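Local coordinates for protein intracellular growth locus, subunit C (Francisella tularensis subsp. tularensis, PDB 2QWU) that probably forms the Hcp-like inner tube of the type VI secretion system of the Francisella pathogenicity island, which is linked to growth inside host cells, at residues V73-I78 against S88-V93; F156-E161 against H176-D181; L183-G188 against A203-I208. The protein carries 2 engineered substitutions. One frame throughout, in Å; residues are numbered along the deposited sequence.

Along the chain the three contacts follow one another without interleaving: contact 1 closes before contact 2 opens, and contact 2 before contact 3. Contacts 1 and 2 are antiparallel hairpins of one large sheet, their centres about 9 Å apart, joined because strand 86-96 of the first pairs with strand 173-184 of the second through Leu-91 O to Ile-178 N and Val-93 O to His-176 N. Contact 3 begins at the end of that same strand 173-184, with its centre about 17 Å from contact 1 and about 21 Å from contact 2. Leu-183, at the start of segment 183-188, packs on both Ile-89 and Phe-156, and Ile-205 of contact 3 meets Ile-78 of contact 1.

Contact 1: residues V73-I78 against S88-V93; sequences VIRMSI and SITLGV. Engineered in segment 73-78: Met-76 (natural residue Leu).
A classic beta bulge in an antiparallel hairpin brings Ile-74 and Arg-75 together opposite Thr-90. Two pieces of evidence define it. The pairing slips by one residue between Val-73/Leu-91 and Arg-75/Thr-90, and Ile-74 has helix-like backbone torsions (phi -91°, psi -36°). Thr-90 O consequently receives Ile-74 N at 2.9 Å and, more weakly, Arg-75 N at 3.4 Å, while Thr-90 N returns a bond of 2.8 Å to Arg-75 O. Beyond the bulge the pairing is regular: Ser-77 and Ser-88 exchange two backbone bonds, and Ser-77 CB rests 3.4 Å from Ser-88 OG.

Side chains divide between two faces. On one lie Val-73, Met-76, Ile-89 and Leu-91. CG1 of Ile-89 is anti to its backbone N (chi1 -170°), a setting that brings it to 4.2 Å from Val-73 CG1, the two side chains crossing nearly at a right angle; its CD1 approaches the SE atom of Met-76, an engineered residue (Leu in the natural protein) present as selenomethionine, at 4.2 Å. Val-73 CG2 and Leu-91 CD2 meet at 3.9 Å, their side chains running side by side. On the other face Arg-75 lies alongside Thr-90, and its CB, CG and CD all pass close to the threonine CB and OG1.

Strand 86-96 is flanked on its other edge by strand 173-184, where the backbones of Ile-89 and Ile-180 are hydrogen-bonded. Strand 71-79 pairs antiparallel with strand 18-21, the backbone of Met-76 bonding to that of Val-20, and Leu-91 packs on Leu-41 of strand 37-43.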
ATOM      1  N   VAL A  73       2.274  -3.389  -0.083  1.00 14.67           N
ATOM      2  CA  VAL A  73       1.304  -2.703   0.794  1.00 16.13           C
ATOM      3  C   VAL A  73       0.840  -3.814   1.740  1.00 17.51           C
ATOM      4  O   VAL A  73       0.203  -4.781   1.297  1.00 17.15           O
ATOM      5  CB  VAL A  73       0.107  -2.135   0.031  1.00 18.75           C
ATOM      6  CG1 VAL A  73      -0.835  -1.483   1.014  1.00 20.89           C
ATOM      7  CG2 VAL A  73       0.596  -1.105  -0.976  1.00 17.71           C
ATOM      8  N   ILE A  74       1.208  -3.692   3.013  1.00 16.02           N
ATOM      9  CA  ILE A  74       0.917  -4.708   4.045  1.00 18.03           C
ATOM     10  C   ILE A  74      -0.402  -4.459   4.769  1.00 19.95           C
ATOM     11  O   ILE A  74      -1.106  -5.416   5.126  1.00 18.84           O
ATOM     12  CB  ILE A  74       2.087  -4.751   5.083  1.00 20.06           C
ATOM     13  CG1 ILE A  74       3.370  -5.220   4.382  1.00 21.37           C
ATOM     14  CG2 ILE A  74       1.815  -5.683   6.203  1.00 20.09           C
ATOM     15  CD1 ILE A  74       4.646  -4.792   5.153  1.00 22.12           C
ATOM     16  N   ARG A  75      -0.717  -3.182   4.995  1.00 18.47           N
ATOM     17  CA  ARG A  75      -1.975  -2.836   5.634  1.00 21.55           C
ATOM     18  C   ARG A  75      -2.413  -1.500   5.160  1.00 19.65           C
ATOM     19  O   ARG A  75      -1.586  -0.620   4.831  1.00 18.52           O
ATOM     20  CB  ARG A  75      -1.830  -2.746   7.148  1.00 22.28           C
ATOM     21  CG  ARG A  75      -1.050  -3.840   7.710  1.00 30.23           C
ATOM     22  CD  ARG A  75      -0.729  -3.575   9.184  1.00 34.41           C
ATOM     23  NE  ARG A  75      -1.919  -3.491  10.022  1.00 36.02           N
ATOM     24  CZ  ARG A  75      -2.179  -4.324  11.041  1.00 37.77           C
ATOM     25  NH1 ARG A  75      -1.354  -5.328  11.355  1.00 36.87           N
ATOM     26  NH2 ARG A  75      -3.253  -4.116  11.784  1.00 36.59           N
HETATM   27  N   MSE A  76      -3.726  -1.355   5.092  1.00 18.41           N
HETATM   28  CA  MSE A  76      -4.252  -0.071   4.733  1.00 20.34           C
HETATM   29  C   MSE A  76      -5.604   0.071   5.371  1.00 20.30           C
HETATM   30  O   MSE A  76      -6.352  -0.897   5.432  1.00 20.31           O
HETATM   31  CB  MSE A  76      -4.402   0.097   3.228  1.00 21.20           C
HETATM   32  CG  MSE A  76      -4.635   1.520   2.887  1.00 24.48           C
HETATM   33 SE   MSE A  76      -4.492   1.745   1.074  1.00 21.38          SE
HETATM   34  CE  MSE A  76      -4.776   3.528   1.054  1.00 26.16           C
ATOM     35  N   SER A  77      -5.901   1.276   5.853  1.00 18.11           N
ATOM     36  CA  SER A  77      -7.200   1.561   6.467  1.00 19.33           C
ATOM     37  C   SER A  77      -7.695   2.892   5.919  1.00 18.00           C
ATOM     38  O   SER A  77      -6.979   3.897   5.883  1.00 17.46           O
ATOM     39  CB  SER A  77      -7.058   1.570   7.998  1.00 23.72           C
ATOM     40  OG  SER A  77      -8.277   1.978   8.622  1.00 28.78           O
ATOM     41  N   ILE A  78      -8.894   2.877   5.382  1.00 16.98           N
ATOM     42  CA  ILE A  78      -9.485   4.073   4.850  1.00 17.72           C
ATOM     43  C   ILE A  78     -10.865   4.280   5.456  1.00 18.62           C
ATOM     44  O   ILE A  78     -11.759   3.419   5.328  1.00 20.83           O
ATOM     45  CB  ILE A  78      -9.660   3.992   3.330  1.00 18.36           C
ATOM     46  CG1 ILE A  78      -8.327   3.643   2.674  1.00 21.25           C
ATOM     47  CG2 ILE A  78     -10.253   5.329   2.834  1.00 19.46           C
ATOM     48  CD1 ILE A  78      -8.457   3.322   1.225  1.00 28.09           C
ATOM     49  N   SER A  88      -4.519   5.350   6.949  1.00 17.68           N
ATOM     50  CA  SER A  88      -3.240   4.889   7.501  1.00 17.24           C
ATOM     51  C   SER A  88      -2.775   3.810   6.528  1.00 17.01           C
ATOM     52  O   SER A  88      -3.583   3.152   5.886  1.00 17.95           O
ATOM     53  CB  SER A  88      -3.373   4.348   8.950  1.00 20.80           C
ATOM     54  OG  SER A  88      -4.254   3.257   9.005  1.00 29.33           O
ATOM     55  N   ILE A  89      -1.465   3.672   6.374  1.00 16.02           N
ATOM     56  CA  ILE A  89      -0.922   2.670   5.464  1.00 16.44           C
ATOM     57  C   ILE A  89       0.380   2.129   5.994  1.00 16.27           C
ATOM     58  O   ILE A  89       1.137   2.823   6.667  1.00 18.72           O
ATOM     59  CB  ILE A  89      -0.750   3.291   4.008  1.00 18.25           C
ATOM     60  CG1 ILE A  89      -0.420   2.181   2.994  1.00 18.63           C
ATOM     61  CG2 ILE A  89       0.416   4.340   3.975  1.00 17.19           C
ATOM     62  CD1 ILE A  89      -0.488   2.744   1.557  1.00 20.70           C
ATOM     63  N   THR A  90       0.643   0.867   5.697  1.00 14.50           N
ATOM     64  CA  THR A  90       1.889   0.209   6.100  1.00 14.98           C
ATOM     65  C   THR A  90       2.509  -0.388   4.840  1.00 15.46           C
ATOM     66  O   THR A  90       1.846  -1.142   4.130  1.00 15.26           O
ATOM     67  CB  THR A  90       1.623  -0.910   7.129  1.00 18.46           C
ATOM     68  OG1 THR A  90       1.063  -0.305   8.318  1.00 19.42           O
ATOM     69  CG2 THR A  90       2.935  -1.542   7.552  1.00 18.57           C
ATOM     70  N   LEU A  91       3.747   0.046   4.543  1.00 15.88           N
ATOM     71  CA  LEU A  91       4.447  -0.389   3.337  1.00 15.86           C
ATOM     72  C   LEU A  91       5.715  -1.155   3.685  1.00 17.45           C
ATOM     73  O   LEU A  91       6.350  -0.852   4.676  1.00 19.00           O
ATOM     74  CB  LEU A  91       4.831   0.867   2.502  1.00 14.96           C
ATOM     75  CG  LEU A  91       3.680   1.788   2.084  1.00 18.42           C
ATOM     76  CD1 LEU A  91       4.159   3.188   1.850  1.00 24.29           C
ATOM     77  CD2 LEU A  91       3.096   1.233   0.831  1.00 24.56           C
ATOM     78  N   GLY A  92       6.074  -2.142   2.865  1.00 14.95           N
ATOM     79  CA  GLY A  92       7.300  -2.886   3.075  1.00 15.96           C
ATOM     80  C   GLY A  92       8.259  -2.475   1.953  1.00 17.86           C
ATOM     81  O   GLY A  92       7.868  -2.508   0.798  1.00 15.70           O
ATOM     82  N   VAL A  93       9.482  -2.037   2.293  1.00 16.44           N
ATOM     83  CA  VAL A  93      10.445  -1.663   1.273  1.00 16.83           C
ATOM     84  C   VAL A  93      11.774  -2.350   1.540  1.00 18.09           C
ATOM     85  O   VAL A  93      12.069  -2.762   2.664  1.00 17.11           O
ATOM     86  CB  VAL A  93      10.646  -0.124   1.195  1.00 16.01           C
ATOM     87  CG1 VAL A  93       9.295   0.553   0.882  1.00 15.80           C
ATOM     88  CG2 VAL A  93      11.190   0.415   2.561  1.00 16.71           C
TER

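Contact 2: residues F156-E161 against H176-D181; sequences FSISIE and HIISID
CG of Phe-156 stands anti to its backbone N (chi1 -176°), and beyond it the ring's CE1 comes to 3.4 Å from Ile-180 CG2, the two side chains crossing obliquely. On the other face the first torsions of two serines matter instead: Ser-159 OG sits between its own N and carbonyl carbon (chi1 62°), whereas Ser-179 OG is anti to its carbonyl carbon (chi1 -56°). Both hydroxyls thereby reach one water, each at 3.0 Å from OG to the water oxygen. The same water donates to Ile-177 O at 2.8 Å, so three protein atoms hold it.

The strands run antiparallel in regular register. Three hydrogen-bonded pairs, Ser-157/Asp-181, Ser-159/Ser-179 and Glu-161/Ile-177, give six backbone bonds. Their quality is uneven: Ser-157 N approaches Asp-181 O at 3.2 Å from well above the carbonyl plane, while Ser-179 N meets Ser-159 O at 2.9 Å within it.

The non-hydrogen-bonded pairs are isoleucines. Ile-158 lies beside Ile-180, and Ile-160 beside Ile-178, with Ile-160 CG2 at 3.9 Å from Ile-178 CG1; Ile-158 CD1 also bridges diagonally to Ile-178 CG2. Helix 97-114 lies against part of this face: Val-107 and Leu-111 meet Phe-156, and Arg-100 and Glu-104 meet Ile-160. His-176 adds its CD2 against Ile-160 CG2, and its ND1 bonds to Arg-174 O.

Chemically the hairpin is two-sided: isoleucine branches pack together on one face, partly against the helix, whereas the opposite face carries serines and acids together with Ile-177, and a bound water there links two serine hydroxyls and shares Ile-177 O with Glu-161 N.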
ATOM      1  N   PHE A 156      -0.256  13.585  11.775  1.00 26.38           N
ATOM      2  CA  PHE A 156       0.684  12.691  11.106  1.00 24.91           C
ATOM      3  C   PHE A 156       1.676  11.953  11.979  1.00 25.63           C
ATOM      4  O   PHE A 156       2.175  12.487  12.994  1.00 26.07           O
ATOM      5  CB  PHE A 156       1.437  13.508  10.057  1.00 24.39           C
ATOM      6  CG  PHE A 156       2.368  12.709   9.242  1.00 23.45           C
ATOM      7  CD1 PHE A 156       1.918  12.085   8.084  1.00 23.22           C
ATOM      8  CD2 PHE A 156       3.727  12.640   9.583  1.00 23.32           C
ATOM      9  CE1 PHE A 156       2.818  11.418   7.272  1.00 23.81           C
ATOM     10  CE2 PHE A 156       4.637  11.959   8.762  1.00 24.76           C
ATOM     11  CZ  PHE A 156       4.179  11.358   7.615  1.00 22.17           C
ATOM     12  N   SER A 157       1.933  10.697  11.623  1.00 23.68           N
ATOM     13  CA  SER A 157       2.898   9.883  12.348  1.00 25.15           C
ATOM     14  C   SER A 157       3.597   8.948  11.359  1.00 23.72           C
ATOM     15  O   SER A 157       2.963   8.473  10.437  1.00 20.30           O
ATOM     16  CB  SER A 157       2.183   9.067  13.421  1.00 29.60           C
ATOM     17  OG  SER A 157       3.109   8.330  14.177  1.00 38.52           O
ATOM     18  N   ILE A 158       4.897   8.711  11.518  1.00 23.14           N
ATOM     19  CA  ILE A 158       5.572   7.794  10.630  1.00 23.60           C
ATOM     20  C   ILE A 158       6.634   7.049  11.375  1.00 25.31           C
ATOM     21  O   ILE A 158       7.283   7.584  12.288  1.00 26.39           O
ATOM     22  CB  ILE A 158       6.217   8.505   9.371  1.00 23.63           C
ATOM     23  CG1 ILE A 158       6.826   7.449   8.408  1.00 23.77           C
ATOM     24  CG2 ILE A 158       7.360   9.434   9.810  1.00 25.50           C
ATOM     25  CD1 ILE A 158       7.294   8.037   7.021  1.00 25.91           C
ATOM     26  N   SER A 159       6.770   5.770  11.081  1.00 23.23           N
ATOM     27  CA  SER A 159       7.863   5.039  11.702  1.00 23.08           C
ATOM     28  C   SER A 159       8.431   4.135  10.627  1.00 22.70           C
ATOM     29  O   SER A 159       7.680   3.684   9.751  1.00 21.21           O
ATOM     30  CB  SER A 159       7.398   4.200  12.866  1.00 25.23           C
ATOM     31  OG  SER A 159       6.476   3.207  12.446  1.00 27.29           O
ATOM     32  N   ILE A 160       9.749   3.926  10.641  1.00 22.99           N
ATOM     33  CA  ILE A 160      10.374   3.041   9.644  1.00 25.22           C
ATOM     34  C   ILE A 160      11.226   2.110  10.459  1.00 26.64           C
ATOM     35  O   ILE A 160      12.153   2.524  11.165  1.00 29.67           O
ATOM     36  CB  ILE A 160      11.252   3.778   8.605  1.00 25.17           C
ATOM     37  CG1 ILE A 160      10.429   4.843   7.882  1.00 25.56           C
ATOM     38  CG2 ILE A 160      11.816   2.749   7.579  1.00 24.85           C
ATOM     39  CD1 ILE A 160      11.180   5.646   6.828  1.00 27.63           C
ATOM     40  N   GLU A 161      10.889   0.843  10.403  1.00 27.19           N
ATOM     41  CA  GLU A 161      11.598  -0.141  11.222  1.00 28.42           C
ATOM     42  C   GLU A 161      12.226  -1.235  10.424  1.00 25.67           C
ATOM     43  O   GLU A 161      11.573  -1.806   9.532  1.00 23.82           O
ATOM     44  CB  GLU A 161      10.620  -0.773  12.180  1.00 33.14           C
ATOM     45  CG  GLU A 161       9.993   0.218  13.124  1.00 41.85           C
ATOM     46  CD  GLU A 161       9.088  -0.461  14.139  1.00 46.48           C
ATOM     47  OE1 GLU A 161       8.787  -1.672  13.959  1.00 50.84           O
ATOM     48  OE2 GLU A 161       8.674   0.219  15.109  1.00 49.99           O
ATOM     49  N   HIS A 176      12.200  -3.274   5.352  1.00 16.79           N
ATOM     50  CA  HIS A 176      11.811  -2.305   6.400  1.00 17.84           C
ATOM     51  C   HIS A 176      10.307  -2.085   6.330  1.00 19.87           C
ATOM     52  O   HIS A 176       9.722  -2.069   5.252  1.00 17.86           O
ATOM     53  CB  HIS A 176      12.470  -0.920   6.212  1.00 16.50           C
ATOM     54  CG  HIS A 176      13.938  -0.845   6.608  1.00 18.59           C
ATOM     55  ND1 HIS A 176      14.941  -1.532   5.955  1.00 19.47           N
ATOM     56  CD2 HIS A 176      14.540  -0.085   7.555  1.00 19.96           C
ATOM     57  CE1 HIS A 176      16.119  -1.196   6.484  1.00 20.80           C
ATOM     58  NE2 HIS A 176      15.901  -0.325   7.452  1.00 19.78           N
ATOM     59  N   ILE A 177       9.685  -1.862   7.480  1.00 17.58           N
ATOM     60  CA  ILE A 177       8.261  -1.633   7.476  1.00 19.30           C
ATOM     61  C   ILE A 177       8.000  -0.159   7.766  1.00 19.21           C
ATOM     62  O   ILE A 177       8.437   0.357   8.789  1.00 20.43           O
ATOM     63  CB  ILE A 177       7.601  -2.554   8.515  1.00 20.35           C
ATOM     64  CG1 ILE A 177       7.885  -3.998   8.077  1.00 22.69           C
ATOM     65  CG2 ILE A 177       6.140  -2.205   8.657  1.00 20.91           C
ATOM     66  CD1 ILE A 177       7.040  -5.100   8.738  1.00 28.68           C
ATOM     67  N   ILE A 178       7.308   0.523   6.850  1.00 17.04           N
ATOM     68  CA  ILE A 178       7.009   1.956   6.986  1.00 16.44           C
ATOM     69  C   ILE A 178       5.547   2.075   7.342  1.00 17.52           C
ATOM     70  O   ILE A 178       4.663   1.691   6.558  1.00 18.15           O
ATOM     71  CB  ILE A 178       7.272   2.728   5.631  1.00 18.10           C
ATOM     72  CG1 ILE A 178       8.719   2.517   5.204  1.00 18.32           C
ATOM     73  CG2 ILE A 178       6.878   4.146   5.743  1.00 17.20           C
ATOM     74  CD1 ILE A 178       8.967   3.167   3.785  1.00 21.97           C
ATOM     75  N   SER A 179       5.285   2.577   8.547  1.00 16.60           N
ATOM     76  CA  SER A 179       3.894   2.735   9.042  1.00 18.15           C
ATOM     77  C   SER A 179       3.580   4.188   9.086  1.00 17.37           C
ATOM     78  O   SER A 179       4.260   4.928   9.768  1.00 18.81           O
ATOM     79  CB  SER A 179       3.717   2.163  10.475  1.00 21.57           C
ATOM     80  OG  SER A 179       4.109   0.799  10.520  1.00 26.85           O
ATOM     81  N   ILE A 180       2.536   4.596   8.372  1.00 17.64           N
ATOM     82  CA  ILE A 180       2.192   6.014   8.284  1.00 17.45           C
ATOM     83  C   ILE A 180       0.749   6.195   8.697  1.00 19.75           C
ATOM     84  O   ILE A 180      -0.130   5.430   8.274  1.00 18.99           O
ATOM     85  CB  ILE A 180       2.332   6.537   6.827  1.00 19.12           C
ATOM     86  CG1 ILE A 180       3.618   5.974   6.217  1.00 19.06           C
ATOM     87  CG2 ILE A 180       2.334   8.085   6.845  1.00 18.88           C
ATOM     88  CD1 ILE A 180       3.738   6.272   4.713  1.00 24.43           C
ATOM     89  N   ASP A 181       0.487   7.209   9.534  1.00 20.98           N
ATOM     90  CA  ASP A 181      -0.885   7.459   9.997  1.00 22.60           C
ATOM     91  C   ASP A 181      -1.179   8.944   9.776  1.00 20.22           C
ATOM     92  O   ASP A 181      -0.273   9.733   9.573  1.00 20.11           O
ATOM     93  CB  ASP A 181      -1.027   7.170  11.516  1.00 28.61           C
ATOM     94  CG  ASP A 181      -0.763   5.707  11.889  1.00 37.89           C
ATOM     95  OD1 ASP A 181      -1.596   4.801  11.567  1.00 40.87           O
ATOM     96  OD2 ASP A 181       0.299   5.458  12.523  1.00 44.03           O
TER
HETATM   97  O   HOH W   1       7.005   0.598  11.136  1.00 28.83           O

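Contact 3: residues L183-G188 against A203-I208; sequences LTTSQG and AKIGYI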
ATOM      1  N   LEU A 183      -3.065  10.419   7.216  1.00 18.62           N
ATOM      2  CA  LEU A 183      -2.975  10.834   5.829  1.00 18.91           C
ATOM      3  C   LEU A 183      -4.383  11.027   5.284  1.00 19.03           C
ATOM      4  O   LEU A 183      -5.338  10.604   5.877  1.00 19.12           O
ATOM      5  CB  LEU A 183      -2.304   9.713   5.001  1.00 20.48           C
ATOM      6  CG  LEU A 183      -0.828   9.408   5.263  1.00 21.03           C
ATOM      7  CD1 LEU A 183      -0.390   8.117   4.497  1.00 19.92           C
ATOM      8  CD2 LEU A 183      -0.006  10.620   4.799  1.00 20.49           C
ATOM      9  N   THR A 184      -4.497  11.712   4.165  1.00 18.58           N
ATOM     10  CA  THR A 184      -5.793  11.826   3.506  1.00 19.34           C
ATOM     11  C   THR A 184      -5.435  11.886   2.012  1.00 20.12           C
ATOM     12  O   THR A 184      -4.291  11.668   1.651  1.00 20.46           O
ATOM     13  CB  THR A 184      -6.568  13.070   3.968  1.00 18.69           C
ATOM     14  OG1 THR A 184      -7.851  13.067   3.322  1.00 21.54           O
ATOM     15  CG2 THR A 184      -5.826  14.338   3.602  1.00 20.28           C
ATOM     16  N   THR A 185      -6.393  12.133   1.141  1.00 20.80           N
ATOM     17  CA  THR A 185      -6.073  12.207  -0.299  1.00 20.42           C
ATOM     18  C   THR A 185      -7.194  13.047  -0.921  1.00 20.45           C
ATOM     19  O   THR A 185      -8.266  13.117  -0.352  1.00 20.67           O
ATOM     20  CB  THR A 185      -6.124  10.779  -0.935  1.00 20.44           C
ATOM     21  OG1 THR A 185      -5.924  10.853  -2.370  1.00 20.81           O
ATOM     22  CG2 THR A 185      -7.495  10.131  -0.710  1.00 21.35           C
ATOM     23  N   SER A 186      -6.969  13.669  -2.077  1.00 21.61           N
ATOM     24  CA  SER A 186      -8.055  14.401  -2.747  1.00 22.99           C
ATOM     25  C   SER A 186      -8.838  13.504  -3.704  1.00 23.45           C
ATOM     26  O   SER A 186      -9.840  13.938  -4.311  1.00 23.81           O
ATOM     27  CB  SER A 186      -7.510  15.545  -3.597  0.50 24.00           C
ATOM     28  OG  SER A 186      -6.549  16.268  -2.888  0.50 22.76           O
ATOM     29  N   GLN A 187      -8.380  12.270  -3.874  1.00 22.86           N
ATOM     30  CA  GLN A 187      -9.062  11.325  -4.771  1.00 21.68           C
ATOM     31  C   GLN A 187     -10.369  10.963  -4.069  1.00 23.28           C
ATOM     32  O   GLN A 187     -10.377  10.672  -2.860  1.00 24.90           O
ATOM     33  CB  GLN A 187      -8.166  10.082  -5.024  1.00 21.41           C
ATOM     34  CG  GLN A 187      -8.742   9.084  -5.968  1.00 22.70           C
ATOM     35  CD  GLN A 187      -7.708   8.072  -6.457  1.00 24.96           C
ATOM     36  OE1 GLN A 187      -6.546   8.434  -6.750  1.00 26.74           O
ATOM     37  NE2 GLN A 187      -8.116   6.796  -6.562  1.00 24.88           N
ATOM     38  N   GLY A 188     -11.479  10.994  -4.806  1.00 21.56           N
ATOM     39  CA  GLY A 188     -12.772  10.752  -4.167  1.00 21.36           C
ATOM     40  C   GLY A 188     -13.282   9.327  -4.077  1.00 20.86           C
ATOM     41  O   GLY A 188     -14.231   9.045  -3.319  1.00 20.10           O
ATOM     42  N   ALA A 203     -15.605   2.319  -4.096  1.00 22.35           N
ATOM     43  CA  ALA A 203     -15.800   2.803  -2.760  1.00 21.92           C
ATOM     44  C   ALA A 203     -15.641   4.319  -2.781  1.00 22.90           C
ATOM     45  O   ALA A 203     -14.574   4.816  -3.132  1.00 22.48           O
ATOM     46  CB  ALA A 203     -14.777   2.221  -1.883  1.00 21.03           C
ATOM     47  N   LYS A 204     -16.691   5.048  -2.411  1.00 23.84           N
ATOM     48  CA  LYS A 204     -16.619   6.505  -2.334  1.00 24.17           C
ATOM     49  C   LYS A 204     -15.910   6.807  -1.011  1.00 24.01           C
ATOM     50  O   LYS A 204     -16.313   6.312   0.071  1.00 22.52           O
ATOM     51  CB  LYS A 204     -18.046   7.096  -2.356  1.00 28.93           C
ATOM     52  CG  LYS A 204     -18.152   8.611  -2.172  1.00 32.81           C
ATOM     53  CD  LYS A 204     -17.415   9.465  -3.227  1.00 37.49           C
ATOM     54  CE  LYS A 204     -18.078  10.861  -3.286  1.00 41.42           C
ATOM     55  NZ  LYS A 204     -18.618  11.267  -1.920  1.00 44.09           N
ATOM     56  N   ILE A 205     -14.843   7.583  -1.078  1.00 20.21           N
ATOM     57  CA  ILE A 205     -14.077   7.881   0.140  1.00 20.71           C
ATOM     58  C   ILE A 205     -14.030   9.335   0.499  1.00 21.02           C
ATOM     59  O   ILE A 205     -13.638   9.667   1.598  1.00 20.70           O
ATOM     60  CB  ILE A 205     -12.610   7.335   0.080  1.00 19.13           C
ATOM     61  CG1 ILE A 205     -11.788   8.021  -1.023  1.00 18.71           C
ATOM     62  CG2 ILE A 205     -12.670   5.817  -0.198  1.00 20.03           C
ATOM     63  CD1 ILE A 205     -10.353   7.542  -1.108  1.00 19.11           C
ATOM     64  N   GLY A 206     -14.431  10.204  -0.429  1.00 20.61           N
ATOM     65  CA  GLY A 206     -14.383  11.611  -0.101  1.00 22.18           C
ATOM     66  C   GLY A 206     -15.144  12.463  -1.081  1.00 25.48           C
ATOM     67  O   GLY A 206     -15.816  11.966  -1.948  1.00 23.42           O
ATOM     68  N   TYR A 207     -14.976  13.772  -0.941  1.00 26.03           N
ATOM     69  CA  TYR A 207     -15.639  14.736  -1.774  1.00 26.98           C
ATOM     70  C   TYR A 207     -15.137  14.688  -3.207  1.00 25.97           C
ATOM     71  O   TYR A 207     -13.943  14.574  -3.448  1.00 26.11           O
ATOM     72  CB  TYR A 207     -15.406  16.126  -1.154  1.00 25.99           C
ATOM     73  CG  TYR A 207     -15.818  17.275  -2.023  1.00 22.95           C
ATOM     74  CD1 TYR A 207     -17.154  17.498  -2.316  1.00 24.74           C
ATOM     75  CD2 TYR A 207     -14.854  18.137  -2.553  1.00 22.57           C
ATOM     76  CE1 TYR A 207     -17.528  18.560  -3.116  1.00 26.56           C
ATOM     77  CE2 TYR A 207     -15.195  19.194  -3.359  1.00 24.88           C
ATOM     78  CZ  TYR A 207     -16.536  19.412  -3.637  1.00 27.12           C
ATOM     79  OH  TYR A 207     -16.899  20.498  -4.406  1.00 27.56           O
ATOM     80  N   ILE A 208     -16.065  14.690  -4.157  1.00 28.19           N
ATOM     81  CA  ILE A 208     -15.700  14.749  -5.586  1.00 28.82           C
ATOM     82  C   ILE A 208     -16.268  16.086  -6.120  1.00 30.22           C
ATOM     83  O   ILE A 208     -17.483  16.255  -6.204  1.00 30.44           O
ATOM     84  CB  ILE A 208     -16.297  13.556  -6.381  1.00 30.65           C
ATOM     85  CG1 ILE A 208     -15.631  12.258  -5.891  1.00 31.17           C
ATOM     86  CG2 ILE A 208     -16.029  13.727  -7.899  1.00 30.45           C
ATOM     87  CD1 ILE A 208     -16.356  11.019  -6.306  1.00 35.22           C
TER
HETATM   88  O   HOH W   2     -12.029  14.292  -5.790  1.00 39.65           O
HETATM   89  O   HOH W   3     -11.714  14.959  -1.890  1.00 44.90           O
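Gly-188 O is gripped by two consecutive backbone donors, Ile-205 N at 2.7 Å and Gly-206 N at 3.1 Å. Both come from the same face of the carbonyl plane and lie well out of it. The first bond is the straighter, with an N-H...O angle of 164° against 147° for the second, which also meets the oxygen at a sharper C=O...N angle.

Hydrocarbon groups close in around this glycine. Ile-205 CG1 lies between the backbone N and carbonyl carbon of its residue (chi1 64°), which sets it 3.5 Å from Gln-187 O and equally near Gly-188 O. Its CD1 continues to Thr-185 CG2 at 3.9 Å, the two side chains crossing at about a right angle. From the other end of the segment, Ile-208 CG1 rests 3.7 Å from Gly-188 CA.

Segment 183-188 is itself folded by a side-chain bond: Thr-185 OG1 accepts Gln-187 N at 3.2 Å, and the same hydroxyl also bonds to Glu-147 O in strand 147-150 of the main sheet. A water donates to Tyr-207 O at 3.0 Å; its bond to Ser-186 O is doubtful, since Ser-186 is modelled in two conformers.

Gly-188 immediately precedes strand 189-193 and Ile-205 immediately follows strand 200-204, so the paired bonds to Gly-188 O close the open end of that two-stranded hairpin. An ST turn leads into it from strand 173-184.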